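Local coordinates for protein predicted phosphatase, HAD family (Clostridium acetobutylicum, PDB 3MC1) that probably acts as a phosphate-ester hydrolase of the haloacid dehalogenase (HAD) superfamily and holds a sodium ion between aspartates in the crystal, at residues Tyr28-Phe33 with Glu57-Asp62; Asn44-Val47 with Thr53-Met56; Tyr72-Phe77 with Thr113-Gln118; Ser97-Gly102 with Ala126-Ala131; Tyr170-Ala175 with Ala198-Ile203. All coordinates share one frame; numbering follows the deposited sequence.

How the contacts relate
The five contacts illustrate how a predicted HAD phosphatase divides into a helical cap and a core built on a parallel sheet. Contacts 1 and 2, with centres 10 Å apart, both use helix 51-59 in the cap, and contact 2 is nested within the chain loop that contact 1 closes. Contact 3 (centre 18 Å from that of contact 1) joins cap helix 63-81 to helix 113-122 of the core. The segments of contacts 3 and 4 alternate along the chain, so the two chain loops they close overlap. The centres of contacts 1 and 4 are 38 Å apart, on opposite sides of the chain's centre. Contact 5 comes last, at the end of the sheet with strands 182-185 and 202-204.

Contact 1: Tyr28-Phe33 with Glu57-Asp62; sequences YSLNKF and EYYNFD
Phe33 N is held by Leu30 O at 2.7 Å, a short bond within segment 28-33 that ties together the two residues facing Tyr59 and Phe61 of segment 57-62. No hydrogen bond crosses the gap. Leu30 lies on one face of the Tyr59 ring: its CD2 sits almost exactly over the middle, 3.8 Å from the centroid and only 8° off the normal, a CH-pi contact, while the other methyl, CD1, reaches outward to 3.4 Å from Tyr59 OH. Beside this pair, Phe61 CZ comes down over the centre of the Phe33 face, 3.9 Å from Phe33 CD2. These two planes meet at 49°, neither stacked nor edge-to-face. On its own side Tyr59 CB lies over a face of the Phe61 ring. Phe55 touches both Leu30 and Phe61, and Ala69 of helix 63-81 touches Phe33 and Phe61. The packing joins the ends of helices 19-31 and 51-59 within the small helical cap, as in HAD phosphatases whose cap follows the first core strand.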
# COMPACT_ATOMS: atom_id res chain seq x y z
N TYR A 28 -15.03 -9.53 -9.61
CA TYR A 28 -15.53 -10.88 -9.31
C TYR A 28 -16.49 -10.82 -8.13
O TYR A 28 -17.53 -11.48 -8.13
CB TYR A 28 -14.38 -11.82 -8.95
CG TYR A 28 -14.87 -13.12 -8.36
CD1 TYR A 28 -15.39 -14.13 -9.17
CD2 TYR A 28 -14.86 -13.33 -6.98
CE1 TYR A 28 -15.90 -15.30 -8.63
CE2 TYR A 28 -15.37 -14.50 -6.42
CZ TYR A 28 -15.89 -15.48 -7.26
OH TYR A 28 -16.42 -16.64 -6.73
N SER A 29 -16.13 -10.02 -7.13
CA SER A 29 -16.95 -9.86 -5.93
C SER A 29 -18.25 -9.11 -6.21
O SER A 29 -19.33 -9.55 -5.79
CB SER A 29 -16.16 -9.11 -4.86
OG SER A 29 -16.97 -8.88 -3.72
N LEU A 30 -18.15 -7.99 -6.92
CA LEU A 30 -19.32 -7.18 -7.23
C LEU A 30 -20.32 -7.94 -8.10
O LEU A 30 -21.53 -7.82 -7.91
CB LEU A 30 -18.90 -5.89 -7.94
CG LEU A 30 -18.06 -4.91 -7.12
CD1 LEU A 30 -17.60 -3.77 -8.00
CD2 LEU A 30 -18.86 -4.39 -5.94
N ASN A 31 -19.81 -8.71 -9.06
CA ASN A 31 -20.66 -9.49 -9.95
C ASN A 31 -21.51 -10.49 -9.18
O ASN A 31 -22.56 -10.91 -9.66
CB ASN A 31 -19.80 -10.22 -10.99
CG ASN A 31 -19.25 -9.28 -12.05
OD1 ASN A 31 -19.40 -8.06 -11.95
ND2 ASN A 31 -18.62 -9.85 -13.07
N LYS A 32 -21.04 -10.88 -8.00
CA LYS A 32 -21.78 -11.81 -7.15
C LYS A 32 -22.99 -11.09 -6.55
O LYS A 32 -23.90 -11.71 -6.02
CB LYS A 32 -20.90 -12.33 -6.02
CG LYS A 32 -19.79 -13.26 -6.45
CD LYS A 32 -20.37 -14.48 -7.16
CE LYS A 32 -19.33 -15.57 -7.29
NZ LYS A 32 -18.90 -16.02 -5.95
N PHE A 33 -22.97 -9.76 -6.62
CA PHE A 33 -24.06 -8.95 -6.10
C PHE A 33 -24.85 -8.43 -7.29
O PHE A 33 -25.67 -7.52 -7.17
CB PHE A 33 -23.49 -7.77 -5.29
CG PHE A 33 -22.81 -8.19 -4.02
CD1 PHE A 33 -23.55 -8.59 -2.92
CD2 PHE A 33 -21.42 -8.19 -3.93
CE1 PHE A 33 -22.91 -9.00 -1.74
CE2 PHE A 33 -20.78 -8.60 -2.76
CZ PHE A 33 -21.53 -9.00 -1.66
N GLU A 57 -18.06 2.69 1.01
CA GLU A 57 -18.12 4.02 0.41
C GLU A 57 -18.63 4.04 -1.02
O GLU A 57 -19.48 4.86 -1.36
CB GLU A 57 -16.73 4.66 0.44
CG GLU A 57 -16.73 6.14 0.09
CD GLU A 57 -15.33 6.70 -0.12
OE1 GLU A 57 -14.41 6.31 0.64
OE2 GLU A 57 -15.15 7.53 -1.05
N TYR A 58 -18.12 3.15 -1.86
CA TYR A 58 -18.51 3.10 -3.27
C TYR A 58 -19.76 2.29 -3.60
O TYR A 58 -20.32 2.42 -4.70
CB TYR A 58 -17.34 2.58 -4.11
CG TYR A 58 -16.08 3.40 -3.94
CD1 TYR A 58 -16.03 4.73 -4.36
CD2 TYR A 58 -14.95 2.86 -3.33
CE1 TYR A 58 -14.89 5.50 -4.17
CE2 TYR A 58 -13.80 3.63 -3.13
CZ TYR A 58 -13.78 4.95 -3.55
OH TYR A 58 -12.67 5.73 -3.35
N TYR A 59 -20.21 1.46 -2.66
CA TYR A 59 -21.39 0.64 -2.90
C TYR A 59 -22.36 0.65 -1.73
O TYR A 59 -23.27 -0.17 -1.66
CB TYR A 59 -20.96 -0.79 -3.26
CG TYR A 59 -20.27 -0.82 -4.60
CD1 TYR A 59 -21.02 -0.83 -5.78
CD2 TYR A 59 -18.88 -0.73 -4.71
CE1 TYR A 59 -20.41 -0.72 -7.02
CE2 TYR A 59 -18.26 -0.61 -5.96
CZ TYR A 59 -19.04 -0.61 -7.11
OH TYR A 59 -18.45 -0.46 -8.35
N ASN A 60 -22.14 1.59 -0.82
CA ASN A 60 -22.99 1.77 0.35
C ASN A 60 -23.29 0.51 1.15
O ASN A 60 -24.31 0.45 1.83
CB ASN A 60 -24.30 2.44 -0.04
CG ASN A 60 -24.09 3.81 -0.69
OD1 ASN A 60 -23.38 4.66 -0.15
ND2 ASN A 60 -24.72 4.02 -1.84
N PHE A 61 -22.42 -0.49 1.07
CA PHE A 61 -22.63 -1.72 1.83
C PHE A 61 -22.48 -1.42 3.31
O PHE A 61 -21.80 -0.46 3.69
CB PHE A 61 -21.60 -2.79 1.47
CG PHE A 61 -21.79 -3.41 0.11
CD1 PHE A 61 -23.05 -3.49 -0.47
CD2 PHE A 61 -20.70 -3.98 -0.55
CE1 PHE A 61 -23.23 -4.13 -1.70
CE2 PHE A 61 -20.87 -4.63 -1.77
CZ PHE A 61 -22.13 -4.71 -2.35
N ASP A 62 -23.12 -2.21 4.15
CA ASP A 62 -22.97 -2.01 5.58
C ASP A 62 -21.79 -2.88 5.99
O ASP A 62 -21.21 -3.59 5.16
CB ASP A 62 -24.24 -2.40 6.37
CG ASP A 62 -24.65 -3.86 6.18
OD1 ASP A 62 -23.78 -4.73 5.98
OD2 ASP A 62 -25.86 -4.14 6.25

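Contact 2: Asn44-Val47 with Thr53-Met56; sequences NKFV and TSFM
Phe46 lays a ring face on Ser54 and points an edge at Phe55, and this is the tight half of the contact. Ser54 CB lies over one face of the Phe46 ring, 3.3 Å from CE1, close for two carbons. The same CE1 also stands above the centre of the Phe55 face, 3.7 Å from Phe55 CD1, with the planes at 61° and the centroids 5.0 Å apart. That is an edge-to-face pair in which Phe46 supplies the edge. The Phe46 chi1 of -93° is about 30° beyond the staggered value, a mild torsional cost.

The other half is looser and wet. No direct hydrogen bond joins the segments; instead one water spans them, giving a proton to Phe46 O at 2.8 Å and receiving one from Ser54 OG at 2.7 Å. Both polar atoms are thereby linked through water rather than directly, and a glycerol, probably from the crystallisation liquor, makes a weak hydrogen bond to Phe46 O. Val26, Leu51 and Tyr59 also touch Phe46. Val47, next along, touches Asp12, one of the sodium-binding aspartates, so this 3-10 turn against helix 51-59 places part of the cap beside the sodium site, probably the active-site cleft as in HAD enzymes.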
# COMPACT_ATOMS: atom_id res chain seq x y z
N ASN A 44 -9.99 1.22 -10.05
CA ASN A 44 -8.63 1.54 -9.60
C ASN A 44 -8.61 2.15 -8.21
O ASN A 44 -7.66 1.93 -7.45
CB ASN A 44 -7.95 2.50 -10.58
CG ASN A 44 -7.45 1.81 -11.84
OD1 ASN A 44 -7.68 0.61 -12.02
ND2 ASN A 44 -6.78 2.55 -12.70
N LYS A 45 -9.65 2.90 -7.87
CA LYS A 45 -9.73 3.56 -6.57
C LYS A 45 -9.73 2.57 -5.41
O LYS A 45 -9.53 2.96 -4.26
CB LYS A 45 -10.99 4.44 -6.48
CG LYS A 45 -12.29 3.65 -6.39
CD LYS A 45 -12.85 3.33 -7.75
CE LYS A 45 -13.73 4.47 -8.25
NZ LYS A 45 -14.94 4.65 -7.40
N PHE A 46 -9.97 1.30 -5.72
CA PHE A 46 -9.98 0.23 -4.71
C PHE A 46 -8.54 -0.18 -4.38
O PHE A 46 -8.29 -0.94 -3.44
CB PHE A 46 -10.73 -0.99 -5.24
CG PHE A 46 -12.19 -1.04 -4.86
CD1 PHE A 46 -12.62 -1.74 -3.73
CD2 PHE A 46 -13.15 -0.41 -5.65
CE1 PHE A 46 -13.98 -1.81 -3.40
CE2 PHE A 46 -14.51 -0.48 -5.33
CZ PHE A 46 -14.92 -1.18 -4.20
N VAL A 47 -7.58 0.33 -5.16
CA VAL A 47 -6.18 -0.04 -4.93
C VAL A 47 -5.52 0.89 -3.93
O VAL A 47 -5.25 2.06 -4.22
CB VAL A 47 -5.37 -0.02 -6.25
CG1 VAL A 47 -3.90 -0.37 -5.96
CG2 VAL A 47 -5.97 -1.01 -7.24
N THR A 53 -13.55 -0.18 3.72
CA THR A 53 -13.85 1.24 3.55
C THR A 53 -14.34 1.50 2.12
O THR A 53 -15.29 2.27 1.91
CB THR A 53 -12.59 2.11 3.83
OG1 THR A 53 -11.70 2.06 2.72
CG2 THR A 53 -11.86 1.58 5.05
N SER A 54 -13.72 0.85 1.14
CA SER A 54 -14.08 1.04 -0.26
C SER A 54 -15.45 0.46 -0.65
O SER A 54 -16.23 1.12 -1.33
CB SER A 54 -12.99 0.46 -1.17
OG SER A 54 -11.77 1.18 -1.04
N PHE A 55 -15.73 -0.77 -0.23
CA PHE A 55 -17.03 -1.38 -0.56
C PHE A 55 -18.17 -0.59 0.08
O PHE A 55 -19.23 -0.40 -0.53
CB PHE A 55 -17.08 -2.84 -0.10
CG PHE A 55 -16.44 -3.81 -1.07
CD1 PHE A 55 -16.88 -3.90 -2.38
CD2 PHE A 55 -15.39 -4.64 -0.65
CE1 PHE A 55 -16.30 -4.80 -3.27
CE2 PHE A 55 -14.80 -5.54 -1.54
CZ PHE A 55 -15.26 -5.63 -2.85
N MSE A 56 -17.95 -0.12 1.30
CA MSE A 56 -18.95 0.66 2.01
C MSE A 56 -19.16 2.03 1.37
O MSE A 56 -20.29 2.48 1.19
CB MSE A 56 -18.56 0.83 3.48
CG MSE A 56 -18.60 -0.46 4.27
SE MSE A 56 -18.15 -0.19 6.12
CE MSE A 56 -19.84 0.54 6.73
O HOH W 1 -9.89 -0.76 -1.17

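Contact 3: Tyr72-Phe77 with Thr113-Gln118; sequences YYRDYF and TVFSKQ
Phe77 on helix 63-81 and Phe115 on helix 113-122 bring the two backbones nearest, with their CA atoms 9.0 Å apart, and the gap is bridged by Arg74, Phe77 and Phe115. The pairing is a joint between the helical cap and the Rossmann-like core of the HAD fold, since helix 113-122 follows core strand 104-109. Phe77 reaches across on a chi1 of -173°, which swings the ring away from its own backbone N, and turns its edge to the face of Phe115: the planes stand at 65°, the centroids are 5.2 Å apart, and Phe77 CE2 is 3.8 Å from Phe115 CD2. The meeting point lies toward the rim of the Phe115 ring; Val114 CG1 covers the opposite face, sandwiching the ring. Arg74 arrives from another direction, its extended chain running past the ring's edge, with CG 3.9 Å from Phe115 CE2. Its guanidinium plane is tilted 72° from the ring, so no face-on cation-pi stack forms. Instead, the charged end has a partner beyond both helices, where Arg74 NH1 donates a hydrogen bond to Leu137 O.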
# COMPACT_ATOMS: atom_id res chain seq x y z
N TYR A 72 -15.58 -12.75 -1.02
CA TYR A 72 -15.66 -13.14 -2.43
C TYR A 72 -14.39 -12.67 -3.13
O TYR A 72 -13.80 -13.38 -3.94
CB TYR A 72 -16.86 -12.49 -3.13
CG TYR A 72 -18.21 -13.00 -2.70
CD1 TYR A 72 -18.42 -14.35 -2.41
CD2 TYR A 72 -19.29 -12.13 -2.60
CE1 TYR A 72 -19.68 -14.81 -2.03
CE2 TYR A 72 -20.55 -12.58 -2.23
CZ TYR A 72 -20.74 -13.93 -1.94
OH TYR A 72 -21.98 -14.38 -1.55
N TYR A 73 -14.00 -11.44 -2.83
CA TYR A 73 -12.81 -10.84 -3.39
C TYR A 73 -11.64 -11.79 -3.15
O TYR A 73 -10.90 -12.13 -4.08
CB TYR A 73 -12.55 -9.50 -2.69
CG TYR A 73 -11.20 -8.86 -2.97
CD1 TYR A 73 -11.09 -7.77 -3.82
CD2 TYR A 73 -10.04 -9.32 -2.32
CE1 TYR A 73 -9.87 -7.13 -4.01
CE2 TYR A 73 -8.81 -8.69 -2.51
CZ TYR A 73 -8.73 -7.59 -3.35
OH TYR A 73 -7.54 -6.92 -3.52
N ARG A 74 -11.50 -12.25 -1.91
CA ARG A 74 -10.40 -13.14 -1.56
C ARG A 74 -10.43 -14.51 -2.21
O ARG A 74 -9.37 -15.09 -2.45
CB ARG A 74 -10.30 -13.27 -0.04
CG ARG A 74 -9.78 -11.98 0.59
CD ARG A 74 -9.87 -12.00 2.10
NE ARG A 74 -9.39 -10.76 2.69
CZ ARG A 74 -9.49 -10.46 3.98
NH1 ARG A 74 -10.06 -11.32 4.81
NH2 ARG A 74 -9.03 -9.31 4.44
N ASP A 75 -11.62 -15.04 -2.50
CA ASP A 75 -11.73 -16.33 -3.16
C ASP A 75 -10.93 -16.29 -4.45
O ASP A 75 -10.28 -17.27 -4.82
CB ASP A 75 -13.18 -16.67 -3.52
CG ASP A 75 -14.09 -16.73 -2.32
OD1 ASP A 75 -13.65 -17.19 -1.25
OD2 ASP A 75 -15.27 -16.33 -2.46
N TYR A 76 -10.99 -15.15 -5.13
CA TYR A 76 -10.28 -14.97 -6.38
C TYR A 76 -8.85 -14.42 -6.19
O TYR A 76 -7.92 -14.85 -6.87
CB TYR A 76 -11.05 -14.01 -7.28
CG TYR A 76 -10.36 -13.76 -8.61
CD1 TYR A 76 -10.56 -14.62 -9.69
CD2 TYR A 76 -9.48 -12.69 -8.77
CE1 TYR A 76 -9.88 -14.42 -10.90
CE2 TYR A 76 -8.81 -12.48 -9.96
CZ TYR A 76 -9.01 -13.35 -11.03
OH TYR A 76 -8.35 -13.12 -12.21
N PHE A 77 -8.70 -13.47 -5.27
CA PHE A 77 -7.39 -12.86 -5.04
C PHE A 77 -6.33 -13.82 -4.50
O PHE A 77 -5.20 -13.84 -4.97
CB PHE A 77 -7.51 -11.68 -4.08
CG PHE A 77 -6.22 -10.92 -3.92
CD1 PHE A 77 -5.85 -9.99 -4.87
CD2 PHE A 77 -5.37 -11.17 -2.84
CE1 PHE A 77 -4.64 -9.30 -4.76
CE2 PHE A 77 -4.16 -10.49 -2.72
CZ PHE A 77 -3.79 -9.56 -3.68
N THR A 113 -1.35 -8.90 5.81
CA THR A 113 0.04 -9.33 5.94
C THR A 113 0.31 -10.66 5.23
O THR A 113 1.35 -10.85 4.61
CB THR A 113 0.44 -9.53 7.42
OG1 THR A 113 0.07 -8.37 8.17
CG2 THR A 113 1.93 -9.74 7.54
N VAL A 114 -0.63 -11.59 5.34
CA VAL A 114 -0.46 -12.90 4.73
C VAL A 114 -0.28 -12.81 3.22
O VAL A 114 0.57 -13.49 2.65
CB VAL A 114 -1.64 -13.84 5.08
CG1 VAL A 114 -2.95 -13.22 4.66
CG2 VAL A 114 -1.43 -15.20 4.42
N PHE A 115 -1.09 -11.97 2.57
CA PHE A 115 -0.98 -11.79 1.13
C PHE A 115 0.27 -10.98 0.77
O PHE A 115 0.96 -11.31 -0.18
CB PHE A 115 -2.20 -11.04 0.57
CG PHE A 115 -3.51 -11.76 0.78
CD1 PHE A 115 -3.58 -13.15 0.73
CD2 PHE A 115 -4.69 -11.04 0.98
CE1 PHE A 115 -4.80 -13.81 0.88
CE2 PHE A 115 -5.91 -11.69 1.13
CZ PHE A 115 -5.97 -13.07 1.08
N SER A 116 0.53 -9.93 1.53
CA SER A 116 1.70 -9.08 1.27
C SER A 116 3.00 -9.87 1.31
O SER A 116 3.88 -9.66 0.48
CB SER A 116 1.75 -7.94 2.29
OG SER A 116 0.50 -7.25 2.33
N LYS A 117 3.12 -10.78 2.26
CA LYS A 117 4.30 -11.62 2.38
C LYS A 117 4.44 -12.56 1.18
O LYS A 117 5.51 -12.67 0.59
CB LYS A 117 4.23 -12.42 3.69
CG LYS A 117 5.52 -13.13 4.04
CD LYS A 117 5.38 -13.84 5.37
CE LYS A 117 6.75 -14.04 6.00
NZ LYS A 117 7.40 -12.73 6.30
N GLN A 118 3.34 -13.23 0.82
CA GLN A 118 3.35 -14.15 -0.32
C GLN A 118 3.76 -13.44 -1.59
O GLN A 118 4.51 -13.98 -2.40
CB GLN A 118 1.96 -14.75 -0.58
CG GLN A 118 1.45 -15.72 0.44
CD GLN A 118 0.11 -16.28 0.02
OE1 GLN A 118 0.03 -17.07 -0.93
NE2 GLN A 118 -0.95 -15.86 0.70

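Contact 4: Ser97-Gly102 with Ala126-Ala131; sequences SLKDYG and AFYFDA
Lys99, on the last turns of helix 91-101, lays its aliphatic chain against the backbone of Tyr128 at the surface of the Rossmann-like HAD core, where a loop leads into the edge strand 131-135. Among the nonpolar contacts, Lys99 CD lies 3.7 Å from Tyr128 CA, and it also approaches the edge of the Tyr128 ring, near its plane, at 4.2 Å from CD1. The bend at chi3 (71°) turns CE and NZ aside after CD has met the loop.

Carbon-to-carbonyl contact is closer still: the same Lys99 CD comes to 3.1 Å from Tyr128 O, with no hydrogen bond between the segments.

Charge adds no direct bond. Lys99 NZ and Asp130 OD1 carry opposite charges but stand 4.9 Å apart, so they form no salt bridge and could at most attract loosely. The Tyr128 hydroxyl is engaged elsewhere, with Glu92 OE2 of the same helix 91-101.

Backbone capping concerns the helix alone. Gly102, with positive phi, is the C-prime residue of a Schellman motif that ends helix 91-101. At the tip of the lysine, Lys99 NZ stands 3.6 Å from Phe127 O, too far to count as a hydrogen bond.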
# COMPACT_ATOMS: atom_id res chain seq x y z
N SER A 97 19.85 -0.34 -3.46
CA SER A 97 20.62 0.87 -3.20
C SER A 97 20.41 1.38 -1.77
O SER A 97 21.37 1.73 -1.08
CB SER A 97 20.25 1.96 -4.20
OG SER A 97 20.99 3.16 -3.97
N LEU A 98 19.15 1.42 -1.32
CA LEU A 98 18.86 1.91 0.02
C LEU A 98 19.47 1.05 1.13
O LEU A 98 20.01 1.59 2.09
CB LEU A 98 17.34 2.02 0.23
CG LEU A 98 16.57 2.98 -0.68
CD1 LEU A 98 15.10 3.00 -0.26
CD2 LEU A 98 17.18 4.38 -0.60
N LYS A 99 19.40 -0.27 1.01
CA LYS A 99 19.99 -1.12 2.04
C LYS A 99 21.50 -0.97 2.04
O LYS A 99 22.15 -1.14 3.07
CB LYS A 99 19.61 -2.59 1.84
CG LYS A 99 18.21 -2.95 2.29
CD LYS A 99 18.08 -4.43 2.61
CE LYS A 99 18.82 -4.80 3.89
NZ LYS A 99 18.71 -6.26 4.23
N ASP A 100 22.07 -0.65 0.88
CA ASP A 100 23.51 -0.48 0.81
C ASP A 100 23.87 0.74 1.65
O ASP A 100 24.82 0.71 2.43
CB ASP A 100 23.96 -0.27 -0.64
CG ASP A 100 25.39 -0.74 -0.87
OD1 ASP A 100 26.28 -0.38 -0.07
OD2 ASP A 100 25.61 -1.48 -1.86
N TYR A 101 23.08 1.80 1.48
CA TYR A 101 23.28 3.04 2.23
C TYR A 101 23.15 2.78 3.73
O TYR A 101 23.65 3.55 4.55
CB TYR A 101 22.26 4.10 1.82
CG TYR A 101 22.74 5.04 0.74
CD1 TYR A 101 22.63 4.72 -0.61
CD2 TYR A 101 23.34 6.26 1.08
CE1 TYR A 101 23.10 5.58 -1.60
CE2 TYR A 101 23.81 7.13 0.10
CZ TYR A 101 23.70 6.78 -1.24
OH TYR A 101 24.19 7.62 -2.21
N GLY A 102 22.47 1.70 4.10
CA GLY A 102 22.31 1.38 5.50
C GLY A 102 20.90 1.55 6.03
O GLY A 102 20.65 1.31 7.21
N ALA A 126 11.29 -9.93 -0.76
CA ALA A 126 11.07 -10.06 0.68
C ALA A 126 12.25 -9.79 1.62
O ALA A 126 12.09 -9.15 2.66
CB ALA A 126 10.47 -11.42 0.99
N PHE A 127 13.43 -10.26 1.26
CA PHE A 127 14.59 -10.08 2.13
C PHE A 127 15.18 -8.68 2.21
O PHE A 127 16.06 -8.42 3.03
CB PHE A 127 15.65 -11.11 1.74
CG PHE A 127 15.29 -12.50 2.18
CD1 PHE A 127 15.23 -12.82 3.53
CD2 PHE A 127 14.98 -13.48 1.24
CE1 PHE A 127 14.86 -14.10 3.94
CE2 PHE A 127 14.61 -14.77 1.64
CZ PHE A 127 14.55 -15.08 2.99
N TYR A 128 14.70 -7.78 1.36
CA TYR A 128 15.17 -6.40 1.39
C TYR A 128 14.54 -5.71 2.60
O TYR A 128 15.00 -4.65 3.05
CB TYR A 128 14.74 -5.64 0.14
CG TYR A 128 15.50 -6.00 -1.12
CD1 TYR A 128 16.87 -5.76 -1.23
CD2 TYR A 128 14.84 -6.54 -2.22
CE1 TYR A 128 17.57 -6.05 -2.39
CE2 TYR A 128 15.53 -6.85 -3.40
CZ TYR A 128 16.89 -6.60 -3.48
OH TYR A 128 17.57 -6.88 -4.64
N PHE A 129 13.50 -6.33 3.15
CA PHE A 129 12.77 -5.74 4.26
C PHE A 129 13.04 -6.32 5.63
O PHE A 129 13.21 -7.52 5.78
CB PHE A 129 11.26 -5.82 3.97
CG PHE A 129 10.87 -5.10 2.71
CD1 PHE A 129 10.73 -3.71 2.71
CD2 PHE A 129 10.74 -5.79 1.50
CE1 PHE A 129 10.47 -3.01 1.52
CE2 PHE A 129 10.49 -5.10 0.32
CZ PHE A 129 10.36 -3.71 0.33
N ASP A 130 13.07 -5.43 6.62
CA ASP A 130 13.26 -5.80 8.02
C ASP A 130 11.96 -6.38 8.55
O ASP A 130 11.95 -7.20 9.47
CB ASP A 130 13.62 -4.56 8.84
CG ASP A 130 15.11 -4.25 8.81
OD1 ASP A 130 15.78 -4.60 7.82
OD2 ASP A 130 15.59 -3.64 9.78
N ALA A 131 10.84 -5.93 7.99
CA ALA A 131 9.54 -6.43 8.40
C ALA A 131 8.50 -6.08 7.35
O ALA A 131 8.66 -5.12 6.61
CB ALA A 131 9.15 -5.83 9.76

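Contact 5: Tyr170-Ala175 with Ala198-Ile203; sequences YDVIGA and AGANYI
Val172 packs its side chain against the turn Ala198-Ala200, so this is a van der Waals contact between helix 169-176 of the HAD core and the link from helix 192-198 to strand 202-204. No hydrogen bond crosses it, and every close touch involves this one valine. Its two methyls divide the work. CG1, set anti to the backbone N (chi1 -178°), is pressed against the main chain of the turn: it comes to 3.2 Å from Ala200 N and 3.5 Å from Ala200 CA, the latter closer than carbons usually sit. CG2 takes the side-chain half, meeting Ala200 CB at 3.8 Å. At the branch point, Val172 CB faces Ala198 CB at 3.9 Å, so alanine methyls before and after the bend both lie against the valine.

The chain turns here. Gly199, with a phi of 108°, closes helix 192-198 in a Schellman motif, and its backbone runs directly past Val172 CG1, 3.5 Å away at Gly199 C. A helix end is thus seated closely without polar bonds.

Around the pair, Leu195 of helix 192-198 touches both Val172 and Ala200. Helix 169-176 rests on strands 162-166, through Met164, and 182-185, through Ser182, with the link to the outermost strand 202-204 beside it and Asp167 of the sodium site just before it.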
# COMPACT_ATOMS: atom_id res chain seq x y z
N TYR A 170 -4.34 8.43 1.71
CA TYR A 170 -4.43 7.59 2.91
C TYR A 170 -3.05 7.39 3.53
O TYR A 170 -2.90 7.30 4.75
CB TYR A 170 -5.04 6.25 2.54
CG TYR A 170 -6.39 6.39 1.87
CD1 TYR A 170 -7.49 6.84 2.58
CD2 TYR A 170 -6.54 6.11 0.51
CE1 TYR A 170 -8.73 7.02 1.97
CE2 TYR A 170 -7.78 6.29 -0.12
CZ TYR A 170 -8.87 6.75 0.61
OH TYR A 170 -10.09 6.94 -0.00
N ASP A 171 -2.03 7.31 2.67
CA ASP A 171 -0.67 7.13 3.14
C ASP A 171 -0.19 8.40 3.82
O ASP A 171 0.47 8.34 4.86
CB ASP A 171 0.23 6.77 1.97
CG ASP A 171 -0.11 5.42 1.39
OD1 ASP A 171 -0.03 4.44 2.15
OD2 ASP A 171 -0.47 5.33 0.19
N VAL A 172 -0.52 9.55 3.25
CA VAL A 172 -0.12 10.83 3.82
C VAL A 172 -0.79 11.02 5.17
O VAL A 172 -0.14 11.38 6.15
CB VAL A 172 -0.51 12.01 2.88
CG1 VAL A 172 -0.04 13.33 3.48
CG2 VAL A 172 0.11 11.81 1.50
N ILE A 173 -2.10 10.78 5.22
CA ILE A 173 -2.87 10.91 6.45
C ILE A 173 -2.33 9.95 7.52
O ILE A 173 -2.16 10.33 8.68
CB ILE A 173 -4.37 10.63 6.18
CG1 ILE A 173 -4.91 11.64 5.16
CG2 ILE A 173 -5.17 10.70 7.48
CD1 ILE A 173 -6.26 11.30 4.58
N GLY A 174 -2.05 8.71 7.12
CA GLY A 174 -1.53 7.72 8.06
C GLY A 174 -0.16 8.13 8.60
O GLY A 174 0.15 7.89 9.76
N ALA A 175 0.64 8.75 7.74
CA ALA A 175 1.98 9.20 8.13
C ALA A 175 1.86 10.37 9.09
O ALA A 175 2.49 10.40 10.15
CB ALA A 175 2.77 9.62 6.90
N ALA A 198 -3.67 16.41 0.42
CA ALA A 198 -3.68 15.53 1.58
C ALA A 198 -2.63 16.04 2.55
O ALA A 198 -2.71 15.79 3.75
CB ALA A 198 -3.34 14.10 1.16
N GLY A 199 -1.66 16.77 2.02
CA GLY A 199 -0.61 17.33 2.86
C GLY A 199 0.72 16.65 2.69
O GLY A 199 1.63 16.86 3.48
N ALA A 200 0.85 15.83 1.65
CA ALA A 200 2.09 15.11 1.40
C ALA A 200 3.26 16.06 1.65
O ALA A 200 3.27 17.18 1.18
CB ALA A 200 2.13 14.59 -0.03
N ASN A 201 4.25 15.60 2.41
CA ASN A 201 5.41 16.42 2.72
C ASN A 201 6.39 16.49 1.55
O ASN A 201 7.20 17.42 1.45
CB ASN A 201 6.07 15.88 4.00
CG ASN A 201 5.16 15.98 5.22
OD1 ASN A 201 4.93 17.07 5.74
ND2 ASN A 201 4.64 14.84 5.67
N TYR A 202 6.32 15.51 0.65
CA TYR A 202 7.20 15.47 -0.52
C TYR A 202 6.44 14.72 -1.62
O TYR A 202 5.68 13.80 -1.31
CB TYR A 202 8.48 14.71 -0.19
CG TYR A 202 9.09 15.09 1.14
CD1 TYR A 202 10.17 15.96 1.20
CD2 TYR A 202 8.55 14.63 2.34
CE1 TYR A 202 10.69 16.36 2.43
CE2 TYR A 202 9.07 15.03 3.57
CZ TYR A 202 10.14 15.90 3.60
OH TYR A 202 10.64 16.35 4.80
N ILE A 203 6.62 15.10 -2.88
CA ILE A 203 5.93 14.45 -3.99
C ILE A 203 6.84 14.21 -5.20
O ILE A 203 7.45 15.15 -5.72
CB ILE A 203 4.71 15.28 -4.45
CG1 ILE A 203 3.77 15.53 -3.27
CG2 ILE A 203 3.96 14.54 -5.54
CD1 ILE A 203 2.56 16.39 -3.60